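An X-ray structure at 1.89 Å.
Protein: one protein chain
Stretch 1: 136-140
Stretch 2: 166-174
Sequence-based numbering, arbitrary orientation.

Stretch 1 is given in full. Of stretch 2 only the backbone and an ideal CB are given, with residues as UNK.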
ATOM      1  N   THR D 136      15.466 -14.274  -2.783  1.00 24.84           N
ATOM      2  CA  THR D 136      14.823 -15.533  -3.217  1.00 25.82           C
ATOM      3  C   THR D 136      14.679 -16.375  -1.955  1.00 23.53           C
ATOM      4  O   THR D 136      15.457 -16.243  -1.005  1.00 26.05           O
ATOM      5  CB  THR D 136      15.626 -16.335  -4.298  1.00 28.42           C
ATOM      6  OG1 THR D 136      16.869 -16.788  -3.747  1.00 31.24           O
ATOM      7  CG2 THR D 136      15.878 -15.456  -5.539  1.00 28.04           C
ATOM      8  N   PHE D 137      13.669 -17.234  -1.954  1.00 25.42           N
ATOM      9  CA  PHE D 137      13.353 -18.001  -0.773  1.00 22.95           C
ATOM     10  C   PHE D 137      12.971 -19.418  -1.123  1.00 27.36           C
ATOM     11  O   PHE D 137      12.678 -19.716  -2.281  1.00 23.70           O
ATOM     12  CB  PHE D 137      12.195 -17.324  -0.039  1.00 21.15           C
ATOM     13  CG  PHE D 137      12.523 -15.936   0.425  1.00 21.96           C
ATOM     14  CD1 PHE D 137      12.996 -15.712   1.716  1.00 23.59           C
ATOM     15  CD2 PHE D 137      12.450 -14.860  -0.455  1.00 24.32           C
ATOM     16  CE1 PHE D 137      13.398 -14.426   2.121  1.00 24.24           C
ATOM     17  CE2 PHE D 137      12.848 -13.575  -0.058  1.00 24.30           C
ATOM     18  CZ  PHE D 137      13.321 -13.360   1.227  1.00 27.40           C
ATOM     19  N   THR D 138      12.959 -20.272  -0.095  1.00 28.47           N
ATOM     20  CA  THR D 138      12.626 -21.676  -0.279  1.00 32.47           C
ATOM     21  C   THR D 138      11.626 -22.227   0.732  1.00 26.79           C
ATOM     22  O   THR D 138      11.821 -22.070   1.922  1.00 31.67           O
ATOM     23  CB  THR D 138      13.904 -22.567  -0.167  1.00 26.31           C
ATOM     24  OG1 THR D 138      14.833 -22.181  -1.187  1.00 31.37           O
ATOM     25  CG2 THR D 138      13.518 -24.049  -0.357  1.00 25.81           C
ATOM     26  N   LEU D 139      10.560 -22.856   0.239  1.00 27.23           N
ATOM     27  CA  LEU D 139       9.566 -23.508   1.091  1.00 24.29           C
ATOM     28  C   LEU D 139       9.906 -25.033   0.991  1.00 28.87           C
ATOM     29  O   LEU D 139       9.919 -25.593  -0.114  1.00 30.60           O
ATOM     30  CB  LEU D 139       8.133 -23.283   0.559  1.00 27.74           C
ATOM     31  CG  LEU D 139       7.000 -24.022   1.315  1.00 31.02           C
ATOM     32  CD1 LEU D 139       6.997 -23.602   2.748  1.00 28.87           C
ATOM     33  CD2 LEU D 139       5.618 -23.763   0.699  1.00 36.31           C
ATOM     34  N   LYS D 140      10.234 -25.652   2.126  1.00 36.33           N
ATOM     35  CA  LYS D 140      10.578 -27.098   2.217  1.00 38.64           C
ATOM     36  C   LYS D 140       9.590 -27.685   3.208  1.00 36.66           C
ATOM     37  O   LYS D 140       9.454 -27.178   4.327  1.00 38.22           O
ATOM     38  CB  LYS D 140      11.977 -27.316   2.795  1.00 41.92           C
ATOM     39  CG  LYS D 140      13.095 -26.542   2.140  1.00 53.18           C
ATOM     40  CD  LYS D 140      14.308 -26.501   3.075  1.00 58.63           C
ATOM     41  CE  LYS D 140      15.441 -25.603   2.573  1.00 55.69           C
ATOM     42  NZ  LYS D 140      16.529 -25.579   3.602  1.00 62.20           N
ATOM     43  N   UNK D 166       9.242 -25.871  -2.755  1.00 29.81           N
ATOM     44  CA  UNK D 166       8.839 -24.886  -3.760  1.00 30.28           C
ATOM     45  C   UNK D 166       9.811 -23.714  -3.643  1.00 29.85           C
ATOM     46  O   UNK D 166       9.936 -23.119  -2.577  1.00 27.82           O
ATOM     47  CB  UNK D 166       7.389 -24.436  -3.569  1.00 30.28           C
ATOM     48  N   UNK D 167      10.519 -23.424  -4.728  1.00 29.66           N
ATOM     49  CA  UNK D 167      11.467 -22.327  -4.779  1.00 31.70           C
ATOM     50  C   UNK D 167      10.694 -21.063  -5.204  1.00 29.56           C
ATOM     51  O   UNK D 167       9.829 -21.113  -6.083  1.00 30.65           O
ATOM     52  CB  UNK D 167      12.619 -22.635  -5.738  1.00 31.70           C
ATOM     53  N   UNK D 168      11.014 -19.944  -4.585  1.00 23.79           N
ATOM     54  CA  UNK D 168      10.386 -18.683  -4.933  1.00 22.63           C
ATOM     55  C   UNK D 168      11.487 -17.786  -5.485  1.00 18.87           C
ATOM     56  O   UNK D 168      12.383 -17.409  -4.725  1.00 28.23           O
ATOM     57  CB  UNK D 168       9.680 -18.047  -3.734  1.00 22.63           C
ATOM     58  N   UNK D 169      11.450 -17.459  -6.770  1.00 24.48           N
ATOM     59  CA  UNK D 169      12.460 -16.543  -7.311  1.00 22.28           C
ATOM     60  C   UNK D 169      12.118 -15.090  -6.899  1.00 28.52           C
ATOM     61  O   UNK D 169      11.232 -14.866  -6.076  1.00 25.84           O
ATOM     62  CB  UNK D 169      12.538 -16.670  -8.834  1.00 22.28           C
ATOM     63  N   UNK D 170      12.847 -14.116  -7.424  1.00 24.42           N
ATOM     64  CA  UNK D 170      12.632 -12.727  -7.037  1.00 25.80           C
ATOM     65  C   UNK D 170      11.200 -12.256  -7.229  1.00 21.46           C
ATOM     66  O   UNK D 170      10.668 -11.571  -6.364  1.00 23.69           O
ATOM     67  CB  UNK D 170      13.571 -11.821  -7.835  1.00 25.80           C
ATOM     68  N   UNK D 171      10.606 -12.593  -8.361  1.00 21.97           N
ATOM     69  CA  UNK D 171       9.221 -12.196  -8.644  1.00 23.43           C
ATOM     70  C   UNK D 171       8.233 -12.912  -7.737  1.00 25.89           C
ATOM     71  O   UNK D 171       7.341 -12.297  -7.180  1.00 19.66           O
ATOM     72  CB  UNK D 171       8.875 -12.479 -10.107  1.00 23.43           C
ATOM     73  N   UNK D 172       8.373 -14.224  -7.618  1.00 19.14           N
ATOM     74  CA  UNK D 172       7.456 -15.023  -6.796  1.00 23.65           C
ATOM     75  C   UNK D 172       7.493 -14.657  -5.319  1.00 18.96           C
ATOM     76  O   UNK D 172       6.458 -14.712  -4.632  1.00 21.28           O
ATOM     77  CB  UNK D 172       7.784 -16.509  -6.952  1.00 23.65           C
ATOM     78  N   UNK D 173       8.672 -14.282  -4.828  1.00 15.98           N
ATOM     79  CA  UNK D 173       8.837 -13.900  -3.444  1.00 20.51           C
ATOM     80  C   UNK D 173       8.150 -12.550  -3.221  1.00 22.54           C
ATOM     81  O   UNK D 173       7.503 -12.333  -2.197  1.00 18.27           O
ATOM     82  CB  UNK D 173      10.319 -13.838  -3.067  1.00 20.51           C
ATOM     83  N   UNK D 174       8.325 -11.639  -4.180  1.00 21.98           N
ATOM     84  CA  UNK D 174       7.681 -10.318  -4.094  1.00 21.85           C
ATOM     85  C   UNK D 174       6.172 -10.545  -4.108  1.00 17.08           C
ATOM     86  O   UNK D 174       5.434  -9.929  -3.351  1.00 18.99           O
ATOM     87  CB  UNK D 174       8.113  -9.400  -5.239  1.00 21.85           C
TER

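Positions 166 to 168 run antiparallel to F137-L139, the two axes at 164° and 4.8 Å apart at closest approach.

Position 166 pairs with L139 in a hydrogen-bonded bridge: its N donates to L139 O (2.7 Å) and its O accepts from L139 N (2.9 Å). The ideal CB lies 4.3 Å from L139 CB, on the face carrying F137 and L139. Phi/psi of -130/120 and an apolar neighbour suit valine, isoleucine, leucine or an aromatic. The residue is V166, chi1 t, packing on L139.

Position 167 turns to the other face, beside T138, in a non-hydrogen-bonded pair. Its ideal CB is 5.1 Å from T138 OG1, a hydroxyl that glutamate or glutamine could reach, and aspartate or asparagine perhaps. It is E167. With chi1 and chi2 both m, the chain folds back so that OE1 accepts from T138 OG1 at 2.5 Å, a short hydrogen bond. A water lies 2.9 Å from both E167 OE1 and F137 O.

Position 168 returns to the F137 face. Its N donates to F137 O (2.9 Å) and its O accepts from F137 N (3.1 Å), and the methylene of F137 and the side chain of L139 offer apolar surface. A large apolar or aromatic residue fits. F168, chi1 m, sets CB 4.4 Å from F137 CB and brings CE2 to 3.9 Å from L139 CB, at the ring edge.

Position 169 points away from stretch 1 just before the helix, at phi/psi -77/-173, where aspartate, asparagine, serine or threonine commonly cap. D169 is the N-cap: its OD1 accepts from the N of position 172 at 2.9 Å.

Position 170 also points away, its ideal CB 4.9 Å from T136 CG2; many residues would do. V170 brings CG2 to 4.0 Å from T136 CG2.

Positions 171 and 172 have nothing of stretch 1 within 5.5 Å of their ideal CB, so stretch 1 sets no preference. They are A171 and E172, and E172 OE1 accepts from D169 N at 2.9 Å.

Position 173 points toward stretch 1, with the ideal CB only 3.5 Å from F137 CD2. So close an approach favours a small residue such as alanine, serine or glycine. S173 OG, chi1 m, donates to D169 O (2.9 Å) and lies near the plane of the F137 ring, 3.1 Å from CD2 at its edge.

Position 174 points away; it is L174.

Stretch 2 166-174: VEFDVAESL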
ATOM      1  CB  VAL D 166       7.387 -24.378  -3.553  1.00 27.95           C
ATOM      2  CG1 VAL D 166       7.064 -23.270  -4.574  1.00 27.37           C
ATOM      3  CG2 VAL D 166       6.400 -25.529  -3.751  1.00 28.67           C
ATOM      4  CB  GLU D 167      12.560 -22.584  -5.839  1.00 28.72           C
ATOM      5  CG  GLU D 167      13.500 -23.781  -5.569  1.00 36.71           C
ATOM      6  CD  GLU D 167      14.185 -23.700  -4.219  1.00 40.22           C
ATOM      7  OE1 GLU D 167      14.304 -22.591  -3.641  1.00 43.30           O
ATOM      8  OE2 GLU D 167      14.619 -24.753  -3.725  1.00 48.44           O
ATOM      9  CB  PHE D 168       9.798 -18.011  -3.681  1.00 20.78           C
ATOM     10  CG  PHE D 168       8.528 -18.644  -3.185  1.00 24.96           C
ATOM     11  CD1 PHE D 168       7.294 -18.003  -3.372  1.00 20.18           C
ATOM     12  CD2 PHE D 168       8.561 -19.888  -2.542  1.00 26.71           C
ATOM     13  CE1 PHE D 168       6.110 -18.603  -2.917  1.00 24.04           C
ATOM     14  CE2 PHE D 168       7.387 -20.505  -2.084  1.00 27.24           C
ATOM     15  CZ  PHE D 168       6.159 -19.867  -2.266  1.00 30.29           C
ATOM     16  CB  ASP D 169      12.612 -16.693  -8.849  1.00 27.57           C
ATOM     17  CG  ASP D 169      11.401 -16.190  -9.647  1.00 37.99           C
ATOM     18  OD1 ASP D 169      10.519 -15.502  -9.093  1.00 28.19           O
ATOM     19  OD2 ASP D 169      11.340 -16.480 -10.866  1.00 30.06           O
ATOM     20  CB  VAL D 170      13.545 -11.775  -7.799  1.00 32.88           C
ATOM     21  CG1 VAL D 170      13.248 -10.336  -7.409  1.00 26.59           C
ATOM     22  CG2 VAL D 170      14.968 -12.103  -7.484  1.00 31.77           C
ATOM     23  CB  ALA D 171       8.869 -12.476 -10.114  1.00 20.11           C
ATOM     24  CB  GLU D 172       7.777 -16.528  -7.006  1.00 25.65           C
ATOM     25  CG  GLU D 172       7.563 -16.911  -8.474  1.00 20.85           C
ATOM     26  CD  GLU D 172       8.263 -18.243  -8.907  1.00 31.93           C
ATOM     27  OE1 GLU D 172       9.260 -18.651  -8.274  1.00 24.86           O
ATOM     28  OE2 GLU D 172       7.803 -18.852  -9.894  1.00 28.60           O
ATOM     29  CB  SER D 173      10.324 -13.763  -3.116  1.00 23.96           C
ATOM     30  OG  SER D 173      10.949 -15.028  -3.211  1.00 24.91           O
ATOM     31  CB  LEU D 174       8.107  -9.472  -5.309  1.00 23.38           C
ATOM     32  CG  LEU D 174       7.611  -8.029  -5.374  1.00 37.97           C
ATOM     33  CD1 LEU D 174       7.851  -7.350  -4.029  1.00 31.27           C
ATOM     34  CD2 LEU D 174       8.385  -7.275  -6.489  1.00 34.57           C
TER
HETATM   35  O   HOH W   1      14.358 -19.900  -4.586  1.00 30.01           O
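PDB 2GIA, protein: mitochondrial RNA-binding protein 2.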